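Local coordinates for protein EF-P arginine 32 rhamnosyl-transferase (Pseudomonas putida KT2440, PDB 5NV8) that belongs to the EarP family of glycosyltransferases and holds 2'-deoxy-thymidine-beta-L-rhamnose in a pocket of its GT-B-type fold, at residues 316-321 with 336-341; 328-333 with 358-363; 167-172 with 289-294; 175-180 with 364-369. All coordinates share one frame; numbering follows the deposited sequence.

Contact 1: 316-321 with 336-341; sequences EAFLAH and GLWRAW
Phe318 and Leu319 face Trp338, while Glu316 reaches across to Arg339, and together these five side chains tie an antiparallel pair of helices, 315-322 and 328-343, that follow each other in the chain. The two short segments run at 167° to each other with their axes 11.3 Å apart, a wide separation that large side chains have to bridge.

The apolar half of the contact is buried. Trp338 brings the six-membered part of its indole up to the rim of the Phe318 ring, CZ3 of Trp338 lying 3.3 Å from CE2 of Phe318. Their planes are only 27° apart, but the rings are slid so far past one another that they barely overlap; this is contact along a rim, not a full stack. Leu319 meets the same indole with a single branch, its CD2 lying 3.9 Å from CE3 of Trp338. Tyr322 and Trp301 join both rings in a larger aromatic cluster, and Trp338 also rests on Met299 and Leu300 of strand 299-302.

The polar half lies at the more exposed margin, where a salt bridge closes the gap. Arg339 is extended from CG to NE and approaches side-on, whereas Glu316 bends at chi2 (-92°) to bring its carboxylate round to meet it. OE1 of Glu316 lies in the guanidinium plane and takes two bonds there, from Arg339 NH2 at 2.6 Å and from Arg339 NE at 2.8 Å. NE of Arg339 is shared, for it also makes a weak bond to OE2 of Glu316, again at 2.8 Å.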
loop_
_atom_site.group_PDB
_atom_site.type_symbol
_atom_site.label_atom_id
_atom_site.label_comp_id
_atom_site.label_asym_id
_atom_site.label_seq_id
_atom_site.Cartn_x
_atom_site.Cartn_y
_atom_site.Cartn_z
ATOM N N GLU A 316 10.814 12.554 -3.524
ATOM C CA GLU A 316 10.371 13.880 -3.946
ATOM C C GLU A 316 9.811 13.871 -5.366
ATOM O O GLU A 316 8.958 14.704 -5.699
ATOM C CB GLU A 316 11.515 14.889 -3.814
ATOM C CG GLU A 316 12.331 14.756 -2.521
ATOM C CD GLU A 316 11.818 15.644 -1.388
ATOM O OE1 GLU A 316 10.947 16.507 -1.636
ATOM O OE2 GLU A 316 12.289 15.480 -0.241
ATOM N N ALA A 317 10.261 12.938 -6.213
ATOM C CA ALA A 317 9.654 12.817 -7.534
ATOM C C ALA A 317 8.206 12.364 -7.428
ATOM O O ALA A 317 7.387 12.712 -8.284
ATOM C CB ALA A 317 10.454 11.860 -8.421
ATOM N N PHE A 318 7.862 11.611 -6.381
ATOM C CA PHE A 318 6.460 11.261 -6.182
ATOM C C PHE A 318 5.652 12.465 -5.712
ATOM O O PHE A 318 4.511 12.664 -6.146
ATOM C CB PHE A 318 6.324 10.113 -5.185
ATOM C CG PHE A 318 4.902 9.812 -4.830
ATOM C CD1 PHE A 318 4.015 9.394 -5.808
ATOM C CD2 PHE A 318 4.439 9.985 -3.540
ATOM C CE1 PHE A 318 2.697 9.131 -5.502
ATOM C CE2 PHE A 318 3.119 9.725 -3.227
ATOM C CZ PHE A 318 2.246 9.298 -4.207
ATOM N N LEU A 319 6.223 13.287 -4.831
ATOM C CA LEU A 319 5.468 14.407 -4.285
ATOM C C LEU A 319 5.249 15.522 -5.295
ATOM O O LEU A 319 4.339 16.333 -5.103
ATOM C CB LEU A 319 6.168 14.985 -3.060
ATOM C CG LEU A 319 6.437 14.064 -1.878
ATOM C CD1 LEU A 319 7.605 14.622 -1.090
ATOM C CD2 LEU A 319 5.195 13.924 -1.010
ATOM N N ALA A 320 6.063 15.593 -6.352
ATOM C CA ALA A 320 5.907 16.669 -7.326
ATOM C C ALA A 320 4.520 16.644 -7.958
ATOM O O ALA A 320 3.918 17.699 -8.188
ATOM C CB ALA A 320 6.994 16.576 -8.396
ATOM N N HIS A 321 3.992 15.452 -8.239
ATOM C CA HIS A 321 2.615 15.326 -8.702
ATOM C C HIS A 321 1.615 15.299 -7.555
ATOM O O HIS A 321 0.498 15.810 -7.703
ATOM C CB HIS A 321 2.435 14.055 -9.539
ATOM C CG HIS A 321 3.610 13.719 -10.402
ATOM N ND1 HIS A 321 4.716 13.049 -9.926
ATOM C CD2 HIS A 321 3.844 13.948 -11.716
ATOM C CE1 HIS A 321 5.585 12.886 -10.908
ATOM N NE2 HIS A 321 5.081 13.423 -12.005
ATOM N N GLY A 336 6.521 18.186 4.954
ATOM C CA GLY A 336 7.169 17.921 6.225
ATOM C C GLY A 336 6.797 16.577 6.817
ATOM O O GLY A 336 7.589 15.979 7.549
ATOM N N LEU A 337 5.598 16.082 6.504
ATOM C CA LEU A 337 5.166 14.789 7.023
ATOM C C LEU A 337 5.908 13.647 6.345
ATOM O O LEU A 337 6.422 12.743 7.011
ATOM C CB LEU A 337 3.655 14.620 6.839
ATOM C CG LEU A 337 3.027 13.403 7.533
ATOM C CD1 LEU A 337 3.524 13.230 8.970
ATOM C CD2 LEU A 337 1.503 13.451 7.470
ATOM N N TRP A 338 5.965 13.668 5.016
ATOM C CA TRP A 338 6.509 12.541 4.269
ATOM C C TRP A 338 8.034 12.529 4.287
ATOM O O TRP A 338 8.646 11.457 4.354
ATOM C CB TRP A 338 5.978 12.574 2.836
ATOM C CG TRP A 338 4.563 12.103 2.719
ATOM C CD1 TRP A 338 3.507 12.474 3.499
ATOM C CD2 TRP A 338 4.047 11.177 1.758
ATOM N NE1 TRP A 338 2.364 11.829 3.085
ATOM C CE2 TRP A 338 2.669 11.031 2.015
ATOM C CE3 TRP A 338 4.618 10.457 0.704
ATOM C CZ2 TRP A 338 1.854 10.193 1.258
ATOM C CZ3 TRP A 338 3.807 9.628 -0.044
ATOM C CH2 TRP A 338 2.440 9.501 0.236
ATOM N N ARG A 339 8.664 13.705 4.222
ATOM C CA ARG A 339 10.121 13.759 4.296
ATOM C C ARG A 339 10.617 13.303 5.663
ATOM O O ARG A 339 11.648 12.628 5.761
ATOM C CB ARG A 339 10.613 15.174 3.998
ATOM C CG ARG A 339 10.482 15.587 2.542
ATOM C CD ARG A 339 10.728 17.077 2.373
ATOM N NE ARG A 339 10.786 17.465 0.967
ATOM C CZ ARG A 339 10.824 18.723 0.541
ATOM N NH1 ARG A 339 10.812 19.721 1.415
ATOM N NH2 ARG A 339 10.877 18.983 -0.758
ATOM N N ALA A 340 9.889 13.656 6.727
ATOM C CA ALA A 340 10.312 13.298 8.077
ATOM C C ALA A 340 10.333 11.786 8.276
ATOM O O ALA A 340 11.257 11.248 8.900
ATOM C CB ALA A 340 9.393 13.961 9.099
ATOM N N TRP A 341 9.325 11.086 7.754
ATOM C CA TRP A 341 9.249 9.634 7.859
ATOM C C TRP A 341 10.339 8.928 7.064
ATOM O O TRP A 341 10.556 7.729 7.270
ATOM C CB TRP A 341 7.865 9.165 7.393
ATOM C CG TRP A 341 7.490 7.759 7.778
ATOM C CD1 TRP A 341 7.089 6.761 6.934
ATOM C CD2 TRP A 341 7.461 7.200 9.099
ATOM N NE1 TRP A 341 6.817 5.618 7.646
ATOM C CE2 TRP A 341 7.039 5.859 8.976
ATOM C CE3 TRP A 341 7.755 7.699 10.372
ATOM C CZ2 TRP A 341 6.906 5.012 10.077
ATOM C CZ3 TRP A 341 7.621 6.858 11.465
ATOM C CH2 TRP A 341 7.201 5.530 11.310
#

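Contact 2: 328-333 with 358-363; sequences DDADAA and WPELQQ
Ala330 is the residue most covered here: its methyl group points at helix 358-373 and is met by Glu360 and Leu361 from that helix's first turn. Ala330 itself sits in the first turn of helix 328-343, so the contact joins the N-terminal ends of two helices in the C-terminal helical part of the chain. A side chain of one carbon lets them come close, with CA of Ala330 and CA of Glu360 7.0 Å apart.

Leu361 supplies the apolar partner. It starts off past the other helix, but the chain turns that way further out and brings CD2 to 4.4 Å from CB of Ala330. The same methyl also comes to 4.4 Å from the Ala330 backbone O, so one branch of the leucine lies along the flank of the alanine.

Glu360 approaches from its polar end. Its OE1 lies 3.2 Å from CB of Ala330, a snug carbon-oxygen contact, and CD of Glu360 follows at 3.8 Å. The chain gets there with chi1 at -101°, well off a staggered position, and a further bend at chi2. What anchors the carboxylate is Ser327, just ahead of helix 328-343, whose OG is hydrogen-bonded to OE1; Leu326 packs on the same glutamate.

Between the two segments, then, the contact is purely van der Waals, with its polar anchor one residue outside. The Ser327 bond holds the carboxylate against the Ala330 methyl, and the nearby start of helix 328-343 may help a charged group there.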
loop_
_atom_site.group_PDB
_atom_site.type_symbol
_atom_site.label_atom_id
_atom_site.label_comp_id
_atom_site.label_asym_id
_atom_site.label_seq_id
_atom_site.Cartn_x
_atom_site.Cartn_y
_atom_site.Cartn_z
ATOM N N ASP A 328 -0.870 26.461 0.450
ATOM C CA ASP A 328 0.511 26.593 0.906
ATOM C C ASP A 328 0.703 25.991 2.293
ATOM O O ASP A 328 1.730 25.356 2.564
ATOM C CB ASP A 328 0.923 28.063 0.893
ATOM C CG ASP A 328 0.989 28.633 -0.509
ATOM O OD1 ASP A 328 1.782 28.118 -1.324
ATOM O OD2 ASP A 328 0.240 29.590 -0.797
ATOM N N ASP A 329 -0.272 26.174 3.185
ATOM C CA ASP A 329 -0.158 25.592 4.517
ATOM C C ASP A 329 -0.323 24.074 4.473
ATOM O O ASP A 329 0.340 23.352 5.225
ATOM C CB ASP A 329 -1.184 26.226 5.457
ATOM C CG ASP A 329 -0.779 27.623 5.911
ATOM O OD1 ASP A 329 0.419 27.962 5.806
ATOM O OD2 ASP A 329 -1.657 28.379 6.381
ATOM N N ALA A 330 -1.194 23.572 3.593
ATOM C CA ALA A 330 -1.380 22.128 3.481
ATOM C C ALA A 330 -0.254 21.478 2.686
ATOM O O ALA A 330 0.180 20.369 3.016
ATOM C CB ALA A 330 -2.732 21.816 2.841
ATOM N N ASP A 331 0.217 22.148 1.632
ATOM C CA ASP A 331 1.366 21.655 0.878
ATOM C C ASP A 331 2.586 21.511 1.780
ATOM O O ASP A 331 3.277 20.486 1.754
ATOM C CB ASP A 331 1.658 22.601 -0.291
ATOM C CG ASP A 331 2.729 22.075 -1.227
ATOM O OD1 ASP A 331 3.916 22.071 -0.841
ATOM O OD2 ASP A 331 2.383 21.682 -2.361
ATOM N N ALA A 332 2.857 22.531 2.600
ATOM C CA ALA A 332 4.014 22.491 3.489
ATOM C C ALA A 332 3.879 21.388 4.531
ATOM O O ALA A 332 4.870 20.749 4.900
ATOM C CB ALA A 332 4.201 23.846 4.171
ATOM N N ALA A 333 2.658 21.152 5.019
ATOM C CA ALA A 333 2.462 20.136 6.047
ATOM C C ALA A 333 2.597 18.729 5.482
ATOM O O ALA A 333 2.991 17.807 6.206
ATOM C CB ALA A 333 1.097 20.319 6.710
ATOM N N TRP A 358 -6.528 18.537 8.265
ATOM C CA TRP A 358 -7.072 17.223 7.930
ATOM C C TRP A 358 -8.193 17.269 6.897
ATOM O O TRP A 358 -8.187 16.408 5.997
ATOM C CB TRP A 358 -7.533 16.508 9.204
ATOM C CG TRP A 358 -7.352 15.032 9.123
ATOM C CD1 TRP A 358 -8.334 14.091 9.029
ATOM C CD2 TRP A 358 -6.109 14.319 9.111
ATOM N NE1 TRP A 358 -7.780 12.835 8.963
ATOM C CE2 TRP A 358 -6.415 12.948 9.013
ATOM C CE3 TRP A 358 -4.766 14.709 9.176
ATOM C CZ2 TRP A 358 -5.428 11.963 8.981
ATOM C CZ3 TRP A 358 -3.786 13.728 9.145
ATOM C CH2 TRP A 358 -4.123 12.372 9.047
ATOM N N PRO A 359 -9.167 18.190 6.952
ATOM C CA PRO A 359 -10.168 18.236 5.870
ATOM C C PRO A 359 -9.563 18.437 4.491
ATOM O O PRO A 359 -10.039 17.838 3.517
ATOM C CB PRO A 359 -11.062 19.416 6.277
ATOM C CG PRO A 359 -10.954 19.461 7.748
ATOM C CD PRO A 359 -9.526 19.104 8.055
ATOM N N GLU A 360 -8.523 19.267 4.379
ATOM C CA GLU A 360 -7.855 19.443 3.094
ATOM C C GLU A 360 -7.137 18.169 2.664
ATOM O O GLU A 360 -7.187 17.789 1.489
ATOM C CB GLU A 360 -6.869 20.610 3.165
ATOM C CG GLU A 360 -7.381 21.905 2.556
ATOM C CD GLU A 360 -6.272 22.744 1.944
ATOM O OE1 GLU A 360 -5.487 23.351 2.702
ATOM O OE2 GLU A 360 -6.185 22.797 0.700
ATOM N N LEU A 361 -6.467 17.494 3.602
ATOM C CA LEU A 361 -5.737 16.278 3.254
ATOM C C LEU A 361 -6.688 15.130 2.933
ATOM O O LEU A 361 -6.401 14.309 2.054
ATOM C CB LEU A 361 -4.787 15.893 4.388
ATOM C CG LEU A 361 -3.729 16.936 4.762
ATOM C CD1 LEU A 361 -2.697 16.345 5.708
ATOM C CD2 LEU A 361 -3.059 17.493 3.517
ATOM N N GLN A 362 -7.822 15.057 3.638
ATOM C CA GLN A 362 -8.826 14.040 3.340
ATOM C C GLN A 362 -9.330 14.170 1.907
ATOM O O GLN A 362 -9.401 13.182 1.166
ATOM C CB GLN A 362 -9.992 14.151 4.324
ATOM C CG GLN A 362 -9.703 13.640 5.724
ATOM C CD GLN A 362 -10.941 13.635 6.601
ATOM O OE1 GLN A 362 -11.052 14.418 7.546
ATOM N NE2 GLN A 362 -11.882 12.751 6.289
ATOM N N GLN A 363 -9.697 15.389 1.504
ATOM C CA GLN A 363 -10.187 15.607 0.148
ATOM C C GLN A 363 -9.084 15.381 -0.880
ATOM O O GLN A 363 -9.342 14.856 -1.969
ATOM C CB GLN A 363 -10.765 17.018 0.023
ATOM C CG GLN A 363 -11.701 17.222 -1.164
ATOM C CD GLN A 363 -13.110 16.718 -0.903
ATOM O OE1 GLN A 363 -13.316 15.541 -0.611
ATOM N NE2 GLN A 363 -14.087 17.610 -1.009
#

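Contact 3: 167-172 with 289-294; sequences GSLLAR and FVRAQW
Leu169 pushes its CD2 methyl into the angle between Arg291 and Trp294, and this is the tight, buried part of the contact. The methyl sits over one face of the Arg291 guanidinium, 3.5 Å from NH1 and equally far from NH2 of that residue. The pyrrole part of the indole forms the other wall of that angle, with Leu169 CD2 3.7 Å from Trp294 CD1. Leu169 reaches this place because its CG stands opposite the backbone N (chi1 179°), which carries CG out toward helix 287-295 so that CD2 leads; CD1 reaches only Arg291 NH1. An aliphatic lid on the guanidinium leaves its in-plane N-H groups for polar partners: Arg291 NH2 forms a salt bridge with Glu166. The indole is pinned too, Trp294 NE1 being hydrogen-bonded to Leu164 O.

Packing is looser at Leu170, whose CD2 stands 4.0 Å from Trp294 O and 4.4 Å from Trp294 CB. On the solvent side, Arg172 folds back along its own helix and gives its NE to Ser168 OG, 2.9 Å away in a nearly straight bond (161°). That bond ties the residue just before the helix to its first turn.

The Arg291 side chain comes within about 6 Å of the bound 2'-deoxy-thymidine-beta-L-rhamnose, so the contact lies beside the ligand site. Helix 287-295 is the connection of a beta-alpha-beta crossover between the parallel neighbours 280-284 and 299-302. Helix 169-177 lies against it, with Leu169 also touching Trp276 of helix 268-277 and Leu170 touching Ala373 of helix 358-373.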
loop_
_atom_site.group_PDB
_atom_site.type_symbol
_atom_site.label_atom_id
_atom_site.label_comp_id
_atom_site.label_asym_id
_atom_site.label_seq_id
_atom_site.Cartn_x
_atom_site.Cartn_y
_atom_site.Cartn_z
ATOM N N GLY A 167 -10.622 -3.991 -12.012
ATOM C CA GLY A 167 -11.759 -3.305 -12.608
ATOM C C GLY A 167 -12.829 -2.890 -11.614
ATOM O O GLY A 167 -13.428 -1.821 -11.757
ATOM N N SER A 168 -13.080 -3.713 -10.594
ATOM C CA SER A 168 -14.147 -3.448 -9.634
ATOM C C SER A 168 -13.624 -3.001 -8.272
ATOM O O SER A 168 -14.372 -3.024 -7.291
ATOM C CB SER A 168 -15.032 -4.683 -9.471
ATOM O OG SER A 168 -14.343 -5.717 -8.789
ATOM N N LEU A 169 -12.359 -2.586 -8.191
ATOM C CA LEU A 169 -11.777 -2.253 -6.894
ATOM C C LEU A 169 -12.431 -1.014 -6.292
ATOM O O LEU A 169 -12.883 -1.037 -5.141
ATOM C CB LEU A 169 -10.268 -2.052 -7.031
ATOM C CG LEU A 169 -9.558 -1.679 -5.730
ATOM C CD1 LEU A 169 -9.726 -2.789 -4.711
ATOM C CD2 LEU A 169 -8.086 -1.396 -5.983
ATOM N N LEU A 170 -12.477 0.082 -7.056
ATOM C CA LEU A 170 -13.076 1.314 -6.550
ATOM C C LEU A 170 -14.532 1.097 -6.153
ATOM O O LEU A 170 -14.989 1.625 -5.132
ATOM C CB LEU A 170 -12.963 2.421 -7.596
ATOM C CG LEU A 170 -11.566 2.955 -7.921
ATOM C CD1 LEU A 170 -11.663 4.353 -8.510
ATOM C CD2 LEU A 170 -10.666 2.950 -6.694
ATOM N N ALA A 171 -15.273 0.317 -6.943
ATOM C CA ALA A 171 -16.663 0.031 -6.597
ATOM C C ALA A 171 -16.756 -0.801 -5.323
ATOM O O ALA A 171 -17.615 -0.544 -4.471
ATOM C CB ALA A 171 -17.363 -0.678 -7.757
ATOM N N ARG A 172 -15.885 -1.804 -5.175
ATOM C CA ARG A 172 -15.871 -2.595 -3.947
ATOM C C ARG A 172 -15.437 -1.760 -2.751
ATOM O O ARG A 172 -15.844 -2.044 -1.618
ATOM C CB ARG A 172 -14.951 -3.807 -4.105
ATOM C CG ARG A 172 -15.510 -4.910 -4.993
ATOM C CD ARG A 172 -14.604 -6.134 -5.004
ATOM N NE ARG A 172 -13.533 -6.014 -5.989
ATOM C CZ ARG A 172 -12.262 -5.766 -5.683
ATOM N NH1 ARG A 172 -11.903 -5.611 -4.415
ATOM N NH2 ARG A 172 -11.350 -5.671 -6.644
ATOM N N PHE A 289 1.950 0.648 -1.247
ATOM C CA PHE A 289 2.010 2.062 -1.605
ATOM C C PHE A 289 0.864 2.442 -2.539
ATOM O O PHE A 289 0.199 3.466 -2.340
ATOM C CB PHE A 289 3.368 2.357 -2.247
ATOM C CG PHE A 289 3.507 3.752 -2.770
ATOM C CD1 PHE A 289 3.116 4.838 -2.007
ATOM C CD2 PHE A 289 4.046 3.979 -4.026
ATOM C CE1 PHE A 289 3.249 6.123 -2.490
ATOM C CE2 PHE A 289 4.181 5.262 -4.516
ATOM C CZ PHE A 289 3.783 6.336 -3.746
ATOM N N VAL A 290 0.610 1.619 -3.558
ATOM C CA VAL A 290 -0.449 1.917 -4.520
ATOM C C VAL A 290 -1.815 1.518 -3.970
ATOM O O VAL A 290 -2.813 2.219 -4.183
ATOM C CB VAL A 290 -0.150 1.220 -5.860
ATOM C CG1 VAL A 290 -1.320 1.380 -6.821
ATOM C CG2 VAL A 290 1.129 1.768 -6.470
ATOM N N ARG A 291 -1.885 0.388 -3.261
ATOM C CA ARG A 291 -3.147 -0.039 -2.665
ATOM C C ARG A 291 -3.731 1.044 -1.764
ATOM O O ARG A 291 -4.946 1.270 -1.763
ATOM C CB ARG A 291 -2.939 -1.331 -1.878
ATOM C CG ARG A 291 -2.679 -2.542 -2.750
ATOM C CD ARG A 291 -3.980 -3.078 -3.304
ATOM N NE ARG A 291 -4.092 -2.865 -4.740
ATOM C CZ ARG A 291 -5.095 -3.321 -5.479
ATOM N NH1 ARG A 291 -6.075 -4.015 -4.914
ATOM N NH2 ARG A 291 -5.116 -3.084 -6.784
ATOM N N ALA A 292 -2.882 1.724 -0.992
ATOM C CA ALA A 292 -3.374 2.789 -0.125
ATOM C C ALA A 292 -3.821 4.003 -0.926
ATOM O O ALA A 292 -4.676 4.766 -0.463
ATOM C CB ALA A 292 -2.300 3.184 0.890
ATOM N N GLN A 293 -3.255 4.205 -2.120
ATOM C CA GLN A 293 -3.717 5.295 -2.973
ATOM C C GLN A 293 -5.131 5.030 -3.478
ATOM O O GLN A 293 -5.962 5.945 -3.516
ATOM C CB GLN A 293 -2.742 5.506 -4.136
ATOM C CG GLN A 293 -1.375 6.044 -3.709
ATOM C CD GLN A 293 -0.385 6.164 -4.858
ATOM O OE1 GLN A 293 -0.554 6.989 -5.755
ATOM N NE2 GLN A 293 0.656 5.339 -4.831
ATOM N N TRP A 294 -5.426 3.783 -3.859
ATOM C CA TRP A 294 -6.792 3.417 -4.215
ATOM C C TRP A 294 -7.731 3.462 -3.017
ATOM O O TRP A 294 -8.936 3.655 -3.200
ATOM C CB TRP A 294 -6.835 2.022 -4.845
ATOM C CG TRP A 294 -5.949 1.842 -6.057
ATOM C CD1 TRP A 294 -5.118 0.789 -6.306
ATOM C CD2 TRP A 294 -5.814 2.731 -7.180
ATOM N NE1 TRP A 294 -4.475 0.963 -7.507
ATOM C CE2 TRP A 294 -4.883 2.147 -8.063
ATOM C CE3 TRP A 294 -6.389 3.959 -7.523
ATOM C CZ2 TRP A 294 -4.513 2.751 -9.263
ATOM C CZ3 TRP A 294 -6.017 4.557 -8.712
ATOM C CH2 TRP A 294 -5.089 3.953 -9.568
#

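Contact 4: 175-180 with 364-369; sequences GFQQSA and HARLWG
Gln177 and Arg366 carry the nearest backbone points of segments 175-180 and 364-369, yet their CA atoms are 12.9 Å apart, a gap that two long side chains span alone. Gln177 closes the last turn of helix 169-177, and Arg366 lies in the middle of helix 358-373; both side chains set out toward the opposite helix. The glutamine runs straight out beyond CG (chi2 -180°). Arg366 instead curls, with bends at chi2 (-74°) and chi3, and the two chains slide past each other in opposite directions.

They meet at one pair of atoms. Arg366 NH1 donates to Gln177 OE1 over 3.3 Å, a weak bond that is clearly bent at 137°. The oxygen nevertheless lies at the edge of the guanidinium, near its plane, and the amide is turned only slightly out of that plane, so the flat groups are almost coplanar.

The other end of the amide has the stronger partner: Gln177 NE2 is hydrogen-bonded to Trp276 O of helix 268-277. That bond helps to set the rotation of the amide, with OE1 toward Arg366. Gln297, in a loop, also touches Gln177, while Arg173 brings a like charge close to Arg366 NH2.

Chemically this is one weak, bent bond between polar groups near the surface, with little area buried. The neutral amide offers the cation the partial negative charge of its oxygen, which may slightly ease the crowding of positive charge.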
loop_
_atom_site.group_PDB
_atom_site.type_symbol
_atom_site.label_atom_id
_atom_site.label_comp_id
_atom_site.label_asym_id
_atom_site.label_seq_id
_atom_site.Cartn_x
_atom_site.Cartn_y
_atom_site.Cartn_z
ATOM N N GLY A 175 -18.690 0.474 -1.631
ATOM C CA GLY A 175 -19.698 -0.313 -0.940
ATOM C C GLY A 175 -19.271 -0.733 0.454
ATOM O O GLY A 175 -20.107 -0.855 1.352
ATOM N N PHE A 176 -17.972 -0.956 0.653
ATOM C CA PHE A 176 -17.475 -1.319 1.977
ATOM C C PHE A 176 -17.526 -0.129 2.927
ATOM O O PHE A 176 -18.007 -0.246 4.060
ATOM C CB PHE A 176 -16.049 -1.863 1.863
ATOM C CG PHE A 176 -15.438 -2.250 3.180
ATOM C CD1 PHE A 176 -15.596 -3.530 3.682
ATOM C CD2 PHE A 176 -14.701 -1.335 3.913
ATOM C CE1 PHE A 176 -15.032 -3.889 4.891
ATOM C CE2 PHE A 176 -14.139 -1.687 5.122
ATOM C CZ PHE A 176 -14.302 -2.966 5.611
ATOM N N GLN A 177 -17.036 1.031 2.480
ATOM C CA GLN A 177 -16.971 2.212 3.333
ATOM C C GLN A 177 -18.333 2.850 3.574
ATOM O O GLN A 177 -18.452 3.681 4.482
ATOM C CB GLN A 177 -16.022 3.246 2.724
ATOM C CG GLN A 177 -14.591 2.762 2.584
ATOM C CD GLN A 177 -13.669 3.813 1.987
ATOM O OE1 GLN A 177 -14.069 4.587 1.114
ATOM N NE2 GLN A 177 -12.429 3.846 2.458
ATOM N N GLN A 178 -19.353 2.496 2.793
ATOM C CA GLN A 178 -20.691 3.046 2.956
ATOM C C GLN A 178 -21.616 2.128 3.743
ATOM O O GLN A 178 -22.779 2.482 3.959
ATOM C CB GLN A 178 -21.314 3.348 1.587
ATOM C CG GLN A 178 -20.841 4.648 0.953
ATOM C CD GLN A 178 -21.163 4.725 -0.532
ATOM O OE1 GLN A 178 -21.652 3.762 -1.126
ATOM N NE2 GLN A 178 -20.882 5.873 -1.140
ATOM N N SER A 179 -21.133 0.965 4.171
ATOM C CA SER A 179 -21.913 0.023 4.964
ATOM C C SER A 179 -21.334 -0.020 6.371
ATOM O O SER A 179 -20.181 -0.424 6.560
ATOM C CB SER A 179 -21.902 -1.368 4.329
ATOM O OG SER A 179 -22.611 -1.373 3.102
ATOM N N ALA A 180 -22.136 0.401 7.355
ATOM C CA ALA A 180 -21.639 0.495 8.724
ATOM C C ALA A 180 -21.427 -0.877 9.347
ATOM O O ALA A 180 -20.507 -1.051 10.156
ATOM C CB ALA A 180 -22.601 1.320 9.577
ATOM N N HIS A 364 -7.849 15.763 -0.544
ATOM C CA HIS A 364 -6.736 15.588 -1.473
ATOM C C HIS A 364 -6.475 14.114 -1.758
ATOM O O HIS A 364 -6.158 13.740 -2.894
ATOM C CB HIS A 364 -5.482 16.254 -0.912
ATOM C CG HIS A 364 -4.337 16.291 -1.872
ATOM N ND1 HIS A 364 -4.265 17.201 -2.905
ATOM C CD2 HIS A 364 -3.218 15.534 -1.957
ATOM C CE1 HIS A 364 -3.151 17.003 -3.585
ATOM N NE2 HIS A 364 -2.498 15.997 -3.032
ATOM N N ALA A 365 -6.601 13.260 -0.740
ATOM C CA ALA A 365 -6.371 11.834 -0.942
ATOM C C ALA A 365 -7.449 11.217 -1.827
ATOM O O ALA A 365 -7.156 10.345 -2.653
ATOM C CB ALA A 365 -6.303 11.119 0.406
ATOM N N ARG A 366 -8.703 11.655 -1.670
ATOM C CA ARG A 366 -9.772 11.167 -2.536
ATOM C C ARG A 366 -9.559 11.612 -3.977
ATOM O O ARG A 366 -9.735 10.821 -4.912
ATOM C CB ARG A 366 -11.131 11.660 -2.033
ATOM C CG ARG A 366 -11.470 11.246 -0.614
ATOM C CD ARG A 366 -11.833 9.773 -0.550
ATOM N NE ARG A 366 -12.918 9.439 -1.466
ATOM C CZ ARG A 366 -13.619 8.312 -1.411
ATOM N NH1 ARG A 366 -13.347 7.407 -0.482
ATOM N NH2 ARG A 366 -14.592 8.091 -2.286
ATOM N N LEU A 367 -9.179 12.877 -4.173
ATOM C CA LEU A 367 -9.025 13.405 -5.524
ATOM C C LEU A 367 -7.864 12.751 -6.262
ATOM O O LEU A 367 -7.917 12.607 -7.488
ATOM C CB LEU A 367 -8.839 14.921 -5.468
ATOM C CG LEU A 367 -10.085 15.719 -5.074
ATOM C CD1 LEU A 367 -9.709 17.031 -4.397
ATOM C CD2 LEU A 367 -10.960 15.969 -6.290
ATOM N N TRP A 368 -6.811 12.349 -5.545
ATOM C CA TRP A 368 -5.689 11.688 -6.205
ATOM C C TRP A 368 -6.080 10.304 -6.708
ATOM O O TRP A 368 -5.708 9.915 -7.822
ATOM C CB TRP A 368 -4.494 11.589 -5.257
ATOM C CG TRP A 368 -3.328 10.882 -5.877
ATOM C CD1 TRP A 368 -2.999 9.563 -5.742
ATOM C CD2 TRP A 368 -2.343 11.454 -6.747
ATOM N NE1 TRP A 368 -1.867 9.280 -6.471
ATOM C CE2 TRP A 368 -1.445 10.424 -7.096
ATOM C CE3 TRP A 368 -2.131 12.737 -7.261
ATOM C CZ2 TRP A 368 -0.351 10.639 -7.933
ATOM C CZ3 TRP A 368 -1.044 12.948 -8.094
ATOM C CH2 TRP A 368 -0.168 11.905 -8.419
ATOM N N GLY A 369 -6.821 9.543 -5.901
ATOM C CA GLY A 369 -7.252 8.226 -6.337
ATOM C C GLY A 369 -8.165 8.282 -7.546
ATOM O O GLY A 369 -8.034 7.479 -8.474
#

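Contacts 3 and 4 are close neighbours, their centres about 9 Å apart; they share helix 169-177 and are stitched by a probable hydrogen bond, Trp368 NE1 to Gln293 OE1 at 2.7 Å. Helix 358-373 then carries contact 4 on to contact 2, whose centre is about 17 Å away, and helix 328-343 carries contact 2 on to contact 1, another 13 Å between centres. The circuit closes through aromatic packing of contact 1 on contact 3, Phe318 CZ lying 3.4 Å from Phe289 CZ. Of contacts 1 and 3, contact 3 is the nearer to the bound 2'-deoxy-thymidine-beta-L-rhamnose, about 6 Å from the Arg291 side chain, against about 13 Å for Trp338 of contact 1.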